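Local coordinates for hypothetical protein VC1899 (Vibrio cholerae, PDB 1XMX), which is of unknown function but carries an endonuclease-like domain of the PDDEXK clan and probably binds nucleic acid, at residues A[217-220]-A[221-224]; A[210-213]-A[214-217]; A[39-42]-A[43-46]. All coordinates share one frame; numbering follows the deposited sequence.

Contact 1: residues A[217-220]-A[221-224]. With FMT (formic acid), chain I.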
loop_
_atom_site.group_PDB
_atom_site.type_symbol
_atom_site.label_atom_id
_atom_site.label_comp_id
_atom_site.label_asym_id
_atom_site.label_seq_id
_atom_site.Cartn_x
_atom_site.Cartn_y
_atom_site.Cartn_z
ATOM N N GLU A 217 8.025 34.651 -8.678
ATOM C CA GLU A 217 8.230 33.233 -8.294
ATOM C C GLU A 217 8.339 32.279 -9.477
ATOM O O GLU A 217 9.116 31.340 -9.449
ATOM C CB GLU A 217 7.142 32.744 -7.349
ATOM C CG GLU A 217 6.957 33.585 -6.118
ATOM C CD GLU A 217 5.695 33.191 -5.406
ATOM O OE1 GLU A 217 5.064 32.217 -5.885
ATOM O OE2 GLU A 217 5.337 33.810 -4.365
ATOM N N LEU A 218 7.568 32.528 -10.525
ATOM C CA LEU A 218 7.670 31.730 -11.745
ATOM C C LEU A 218 9.108 31.710 -12.254
ATOM O O LEU A 218 9.637 30.682 -12.654
ATOM C CB LEU A 218 6.784 32.350 -12.840
ATOM C CG LEU A 218 6.721 31.518 -14.126
ATOM C CD1 LEU A 218 6.352 30.027 -13.825
ATOM C CD2 LEU A 218 5.791 32.111 -15.167
ATOM N N ASN A 219 9.702 32.879 -12.319
ATOM C CA ASN A 219 11.084 33.012 -12.785
ATOM C C ASN A 219 12.139 32.274 -11.939
ATOM O O ASN A 219 13.082 31.748 -12.484
ATOM C CB ASN A 219 11.420 34.476 -12.916
ATOM C CG ASN A 219 11.007 35.029 -14.273
ATOM O OD1 ASN A 219 11.658 34.769 -15.283
ATOM N ND2 ASN A 219 9.895 35.780 -14.302
ATOM N N LEU A 220 11.960 32.263 -10.622
ATOM C CA LEU A 220 12.724 31.419 -9.731
ATOM C C LEU A 220 12.628 29.938 -10.198
ATOM O O LEU A 220 13.644 29.259 -10.305
ATOM C CB LEU A 220 12.190 31.543 -8.293
ATOM C CG LEU A 220 12.311 32.873 -7.533
ATOM C CD1 LEU A 220 11.998 32.749 -6.032
ATOM C CD2 LEU A 220 13.706 33.438 -7.744
ATOM N N LEU A 221 11.407 29.481 -10.499
ATOM C CA LEU A 221 11.130 28.139 -11.012
ATOM C C LEU A 221 11.689 27.888 -12.386
ATOM O O LEU A 221 12.275 26.846 -12.626
ATOM C CB LEU A 221 9.623 27.846 -10.995
ATOM C CG LEU A 221 8.949 27.989 -9.628
ATOM C CD1 LEU A 221 7.428 28.087 -9.690
ATOM C CD2 LEU A 221 9.387 26.817 -8.713
ATOM N N LEU A 222 11.504 28.807 -13.306
ATOM C CA LEU A 222 12.067 28.621 -14.648
ATOM C C LEU A 222 13.594 28.471 -14.560
ATOM O O LEU A 222 14.205 27.624 -15.211
ATOM C CB LEU A 222 11.733 29.813 -15.556
ATOM C CG LEU A 222 10.215 29.932 -15.742
ATOM C CD1 LEU A 222 9.866 31.009 -16.689
ATOM C CD2 LEU A 222 9.627 28.636 -16.200
ATOM N N SER A 223 14.218 29.286 -13.749
ATOM C CA SER A 223 15.674 29.190 -13.716
ATOM C C SER A 223 16.144 27.907 -12.978
ATOM O O SER A 223 17.264 27.459 -13.199
ATOM C CB SER A 223 16.272 30.456 -13.135
ATOM O OG SER A 223 15.784 30.510 -11.831
ATOM N N ASP A 224 15.301 27.306 -12.126
ATOM C CA ASP A 224 15.632 26.006 -11.539
ATOM C C ASP A 224 15.585 24.899 -12.579
ATOM O O ASP A 224 16.449 24.011 -12.617
ATOM C CB ASP A 224 14.654 25.622 -10.424
ATOM C CG ASP A 224 14.832 26.433 -9.162
ATOM O OD1 ASP A 224 15.970 26.825 -8.823
ATOM O OD2 ASP A 224 13.807 26.676 -8.488
HETATM C C FMT I . 4.363 35.036 -9.337
HETATM O O1 FMT I . 4.639 33.954 -9.924
HETATM O O2 FMT I . 5.002 35.626 -8.420
#
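The first two turns of helix 216-227 set L218 against L222, while the carbonyls of N219 and L220 meet S223 and D224. The helix belongs to an order of helices and strands that resembles a winged helix. Four i to i+4 backbone bonds join the turns, the shortest running from L222 N to L218 O at 2.7 Å. The two leucines on the inner side meet obliquely, the branch point CG of L218 lying 4.1 Å from the methyl CD1 of L222; L208 and Y233 add to this buried patch. L221 places its CG 3.4 Å from E217 O and reaches on to L188 and W177. S223 swings OG back between its own backbone N and carbonyl carbon (chi1 63°), which puts it 3.0 Å from N219 O and 2.9 Å from L220 O; which carbonyl takes the proton is not settled. D224 turns its carboxylate to W177, whose NE1 is hydrogen-bonded to OD2. At the helix start a formate, probably from the crystallisation liquor, straddles two amides: E217 N donates to its O2 at 3.2 Å, and L218 N to its O1 in a weaker bond of 3.3 Å. A small ligand held by two first-turn N-H groups, one of them weakly, is consistent with a helix end whose dipole may favour a small anion.

Contact 2: residues A[210-213]-A[214-217]. With FMT (formic acid), chain I.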
loop_
_atom_site.group_PDB
_atom_site.type_symbol
_atom_site.label_atom_id
_atom_site.label_comp_id
_atom_site.label_asym_id
_atom_site.label_seq_id
_atom_site.Cartn_x
_atom_site.Cartn_y
_atom_site.Cartn_z
ATOM N N ASP A 210 3.421 38.348 -21.733
ATOM C CA ASP A 210 4.351 39.282 -21.110
ATOM C C ASP A 210 4.105 39.397 -19.605
ATOM O O ASP A 210 5.036 39.657 -18.827
ATOM C CB ASP A 210 4.295 40.661 -21.756
ATOM C CG ASP A 210 4.636 40.614 -23.214
ATOM O OD1 ASP A 210 5.783 40.229 -23.552
ATOM O OD2 ASP A 210 3.746 40.942 -24.031
ATOM N N LYS A 211 2.844 39.270 -19.203
ATOM C CA LYS A 211 2.548 39.247 -17.800
ATOM C C LYS A 211 3.274 38.051 -17.110
ATOM O O LYS A 211 4.017 38.252 -16.131
ATOM C CB LYS A 211 1.046 39.208 -17.592
ATOM C CG LYS A 211 0.651 39.455 -16.150
ATOM C CD LYS A 211 -0.838 39.659 -15.964
ATOM C CE LYS A 211 -1.437 40.682 -16.952
ATOM N NZ LYS A 211 -2.911 40.969 -16.686
ATOM N N GLN A 212 3.103 36.827 -17.641
ATOM C CA GLN A 212 3.790 35.656 -17.087
ATOM C C GLN A 212 5.304 35.823 -16.988
ATOM O O GLN A 212 5.948 35.306 -16.040
ATOM C CB GLN A 212 3.450 34.383 -17.876
ATOM C CG GLN A 212 2.034 33.874 -17.599
ATOM C CD GLN A 212 1.555 32.894 -18.646
ATOM O OE1 GLN A 212 1.936 32.960 -19.812
ATOM N NE2 GLN A 212 0.741 31.961 -18.232
ATOM N N GLN A 213 5.883 36.520 -17.969
ATOM C CA GLN A 213 7.329 36.763 -17.991
ATOM C C GLN A 213 7.800 37.689 -16.868
ATOM O O GLN A 213 8.982 37.661 -16.499
ATOM C CB GLN A 213 7.765 37.345 -19.347
ATOM C CG GLN A 213 7.523 36.363 -20.487
ATOM C CD GLN A 213 7.933 36.911 -21.836
ATOM O OE1 GLN A 213 7.167 36.844 -22.798
ATOM N NE2 GLN A 213 9.130 37.462 -21.912
ATOM N N GLY A 214 6.896 38.499 -16.314
ATOM C CA GLY A 214 7.263 39.366 -15.203
ATOM C C GLY A 214 6.992 38.759 -13.813
ATOM O O GLY A 214 7.276 39.387 -12.804
ATOM N N TYR A 215 6.430 37.557 -13.738
ATOM C CA TYR A 215 6.112 36.963 -12.429
ATOM C C TYR A 215 7.417 36.541 -11.742
ATOM O O TYR A 215 8.173 35.718 -12.262
ATOM C CB TYR A 215 5.171 35.724 -12.499
ATOM C CG TYR A 215 3.738 35.976 -12.964
ATOM C CD1 TYR A 215 3.137 37.248 -12.879
ATOM C CD2 TYR A 215 2.976 34.934 -13.473
ATOM C CE1 TYR A 215 1.829 37.462 -13.319
ATOM C CE2 TYR A 215 1.655 35.141 -13.910
ATOM C CZ TYR A 215 1.085 36.390 -13.835
ATOM O OH TYR A 215 -0.241 36.550 -14.286
ATOM N N ARG A 216 7.629 37.118 -10.568
ATOM C CA ARG A 216 8.736 36.820 -9.658
ATOM C C ARG A 216 8.960 35.312 -9.349
ATOM O O ARG A 216 9.993 34.755 -9.698
ATOM C CB ARG A 216 8.503 37.632 -8.377
ATOM C CG ARG A 216 9.609 37.625 -7.355
ATOM C CD ARG A 216 9.213 38.367 -6.056
ATOM N NE ARG A 216 7.859 38.050 -5.573
ATOM C CZ ARG A 216 7.564 37.111 -4.662
ATOM N NH1 ARG A 216 8.529 36.361 -4.121
ATOM N NH2 ARG A 216 6.295 36.912 -4.285
ATOM N N GLU A 217 8.025 34.651 -8.678
ATOM C CA GLU A 217 8.230 33.233 -8.294
ATOM C C GLU A 217 8.339 32.279 -9.477
ATOM O O GLU A 217 9.116 31.340 -9.449
ATOM C CB GLU A 217 7.142 32.744 -7.349
ATOM C CG GLU A 217 6.957 33.585 -6.118
ATOM C CD GLU A 217 5.695 33.191 -5.406
ATOM O OE1 GLU A 217 5.064 32.217 -5.885
ATOM O OE2 GLU A 217 5.337 33.810 -4.365
HETATM C C FMT I . 4.363 35.036 -9.337
HETATM O O1 FMT I . 4.639 33.954 -9.924
HETATM O O2 FMT I . 5.002 35.626 -8.420
#
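Y215 folds its ring back over the backbone of K211 and Q212, and this is the tightly packed half of the contact. One face of the ring receives Q212 CA in a CH-pi contact, 4.0 Å from the ring centroid and 20° off the normal, and K211 O lies over the same face, also offset toward the rim. The side chains come from that same side of the ring, beyond its rim. K211 holds CG anti to its backbone N (chi1 -169°), so that the methylenes pass near the phenol end, with CG 3.6 Å from Y215 OH; Q212 brings its CG to 3.9 Å from CE2 of the ring. The amide of Q212 stands almost perpendicular to the ring, the two planes 87° apart, while its OE1 accepts a bond from S209 N. In the backbone, G214 N donates to K211 O at 2.9 Å and Y215 N to Q212 O at 3.3 Å, both i to i+3.

The other side is looser and largely exposed. K211 bends at chi3 and carries its ammonium away from the tyrosine, and D210 contributes little more than its O, in a weak bond from G214 N. R216 points away from 210-213 and forms a salt bridge, NH2 to OE2 of E217 at 3.2 Å, with E217 CG lying over one face of its guanidinium. The formate lies near Y215 CB, its O1 3.2 Å away.

Y215 occupies the N-cap position of helix 216-227. A short helix, a turn through glycine and a longer helix, lying in sequence between the first and second strands of a small antiparallel sheet, form an arrangement consistent with the helix-turn-helix of a winged helix.

Contact 3: residues A[39-42]-A[43-46]; sequences QTVI and YQRL
T40, V41 and I42 each meet the residue four places on, Q44, R45 and L46, along the first turns of helix 40-52. The backbone bonds are regular. Y43 N donates to O of the N-cap residue Q39 at 3.0 Å and L46 N to I42 O at 2.8 Å, both nearly straight (177° and 178°), with Q44 to T40 and R45 to V41 between them.

The apolar pair is I42 and L46, which run side by side, CG2 of the isoleucine resting 4.1 Å from CD1 of the leucine.

Polar groups lie against methyls. V41 CG2, anti to its backbone N, sits over one face of the R45 guanidinium, 3.7 Å from NH2. The Q44 amide instead crosses to T40, with NE2 3.4 Å from CG2, while T40 OG1 turns back to H37 O. T40 O lies near the ring plane of Y43 at its edge, 4.0 Å from CD2 and 3.3 Å from CB of the tyrosine.

Helix 40-52 is the crossover of a beta-alpha-beta unit: I42 and L46 pack on I10, L46 and Y43 on F33 of strand 30-35, and the Y43 ring meets F59 of strand 56-61 with planes about 15° apart.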
loop_
_atom_site.group_PDB
_atom_site.type_symbol
_atom_site.label_atom_id
_atom_site.label_comp_id
_atom_site.label_asym_id
_atom_site.label_seq_id
_atom_site.Cartn_x
_atom_site.Cartn_y
_atom_site.Cartn_z
ATOM N N GLN A 39 -16.767 -18.178 -0.484
ATOM C CA GLN A 39 -15.417 -17.678 -0.319
ATOM C C GLN A 39 -14.417 -18.351 -1.291
ATOM O O GLN A 39 -13.205 -18.143 -1.178
ATOM C CB GLN A 39 -14.990 -17.884 1.140
ATOM C CG GLN A 39 -15.782 -17.000 2.056
ATOM C CD GLN A 39 -15.442 -17.231 3.497
ATOM O OE1 GLN A 39 -15.478 -18.377 3.965
ATOM N NE2 GLN A 39 -15.056 -16.171 4.202
ATOM N N THR A 40 -14.928 -19.145 -2.227
ATOM C CA THR A 40 -14.124 -19.737 -3.310
ATOM C C THR A 40 -13.238 -18.685 -4.029
ATOM O O THR A 40 -12.061 -18.933 -4.376
ATOM C CB THR A 40 -15.075 -20.395 -4.370
ATOM O OG1 THR A 40 -15.798 -21.467 -3.770
ATOM C CG2 THR A 40 -14.271 -20.934 -5.550
ATOM N N VAL A 41 -13.792 -17.500 -4.245
ATOM C CA VAL A 41 -13.034 -16.466 -4.986
ATOM C C VAL A 41 -11.825 -15.937 -4.153
ATOM O O VAL A 41 -10.729 -15.781 -4.679
ATOM C CB VAL A 41 -13.968 -15.346 -5.511
ATOM C CG1 VAL A 41 -14.668 -14.644 -4.304
ATOM C CG2 VAL A 41 -13.175 -14.369 -6.437
ATOM N N ILE A 42 -12.038 -15.708 -2.843
ATOM C CA ILE A 42 -10.976 -15.339 -1.933
ATOM C C ILE A 42 -9.918 -16.436 -1.967
ATOM O O ILE A 42 -8.719 -16.157 -2.149
ATOM C CB ILE A 42 -11.479 -15.120 -0.461
ATOM C CG1 ILE A 42 -12.591 -14.044 -0.408
ATOM C CG2 ILE A 42 -10.342 -14.667 0.419
ATOM C CD1 ILE A 42 -13.361 -14.019 0.933
ATOM N N TYR A 43 -10.337 -17.689 -1.828
ATOM C CA TYR A 43 -9.430 -18.810 -2.018
ATOM C C TYR A 43 -8.554 -18.769 -3.303
ATOM O O TYR A 43 -7.343 -19.031 -3.240
ATOM C CB TYR A 43 -10.161 -20.139 -1.921
ATOM C CG TYR A 43 -9.332 -21.326 -2.410
ATOM C CD1 TYR A 43 -8.247 -21.820 -1.661
ATOM C CD2 TYR A 43 -9.621 -21.948 -3.626
ATOM C CE1 TYR A 43 -7.465 -22.944 -2.124
ATOM C CE2 TYR A 43 -8.895 -23.048 -4.073
ATOM C CZ TYR A 43 -7.794 -23.533 -3.323
ATOM O OH TYR A 43 -7.072 -24.665 -3.773
ATOM N N GLN A 44 -9.185 -18.540 -4.443
ATOM C CA GLN A 44 -8.524 -18.453 -5.723
ATOM C C GLN A 44 -7.460 -17.327 -5.713
ATOM O O GLN A 44 -6.328 -17.533 -6.175
ATOM C CB GLN A 44 -9.547 -18.265 -6.847
ATOM C CG GLN A 44 -10.475 -19.489 -7.027
ATOM C CD GLN A 44 -11.650 -19.211 -7.992
ATOM O OE1 GLN A 44 -11.843 -18.091 -8.464
ATOM N NE2 GLN A 44 -12.428 -20.237 -8.270
ATOM N N ARG A 45 -7.810 -16.184 -5.127
ATOM C CA ARG A 45 -6.860 -15.056 -4.995
ATOM C C ARG A 45 -5.678 -15.372 -4.062
ATOM O O ARG A 45 -4.488 -15.028 -4.367
ATOM C CB ARG A 45 -7.578 -13.836 -4.474
ATOM C CG ARG A 45 -8.522 -13.224 -5.455
ATOM C CD ARG A 45 -9.356 -12.222 -4.701
ATOM N NE ARG A 45 -10.525 -11.757 -5.422
ATOM C CZ ARG A 45 -11.605 -11.228 -4.830
ATOM N NH1 ARG A 45 -11.655 -11.116 -3.505
ATOM N NH2 ARG A 45 -12.650 -10.823 -5.571
ATOM N N LEU A 46 -5.993 -15.931 -2.895
ATOM C CA LEU A 46 -4.960 -16.405 -1.970
ATOM C C LEU A 46 -3.997 -17.371 -2.656
ATOM O O LEU A 46 -2.768 -17.328 -2.437
ATOM C CB LEU A 46 -5.596 -17.142 -0.777
ATOM C CG LEU A 46 -6.336 -16.220 0.171
ATOM C CD1 LEU A 46 -7.032 -16.960 1.263
ATOM C CD2 LEU A 46 -5.331 -15.208 0.819
#

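In the fold
Contacts 1 and 2 both use helix 216-227 and share E217, their centres about 10 Å apart. N219 ND2 reaches back to Q213 O at 3.0 Å, probably as a hydrogen bond, and L218 CD2 packs 3.3 Å from Q212 O, so the short helix is tied to the longer one across the turn. Both contacts touch the same formate. Contact 3 lies on the opposite side of the chain's centre, on the helix joining two parallel strands of the N-terminal sheet; its nearest atoms are about 43 Å from those of contact 1 and about 47 Å from those of contact 2. The side chain of Q39 there is about 11 Å from a bound magnesium ion.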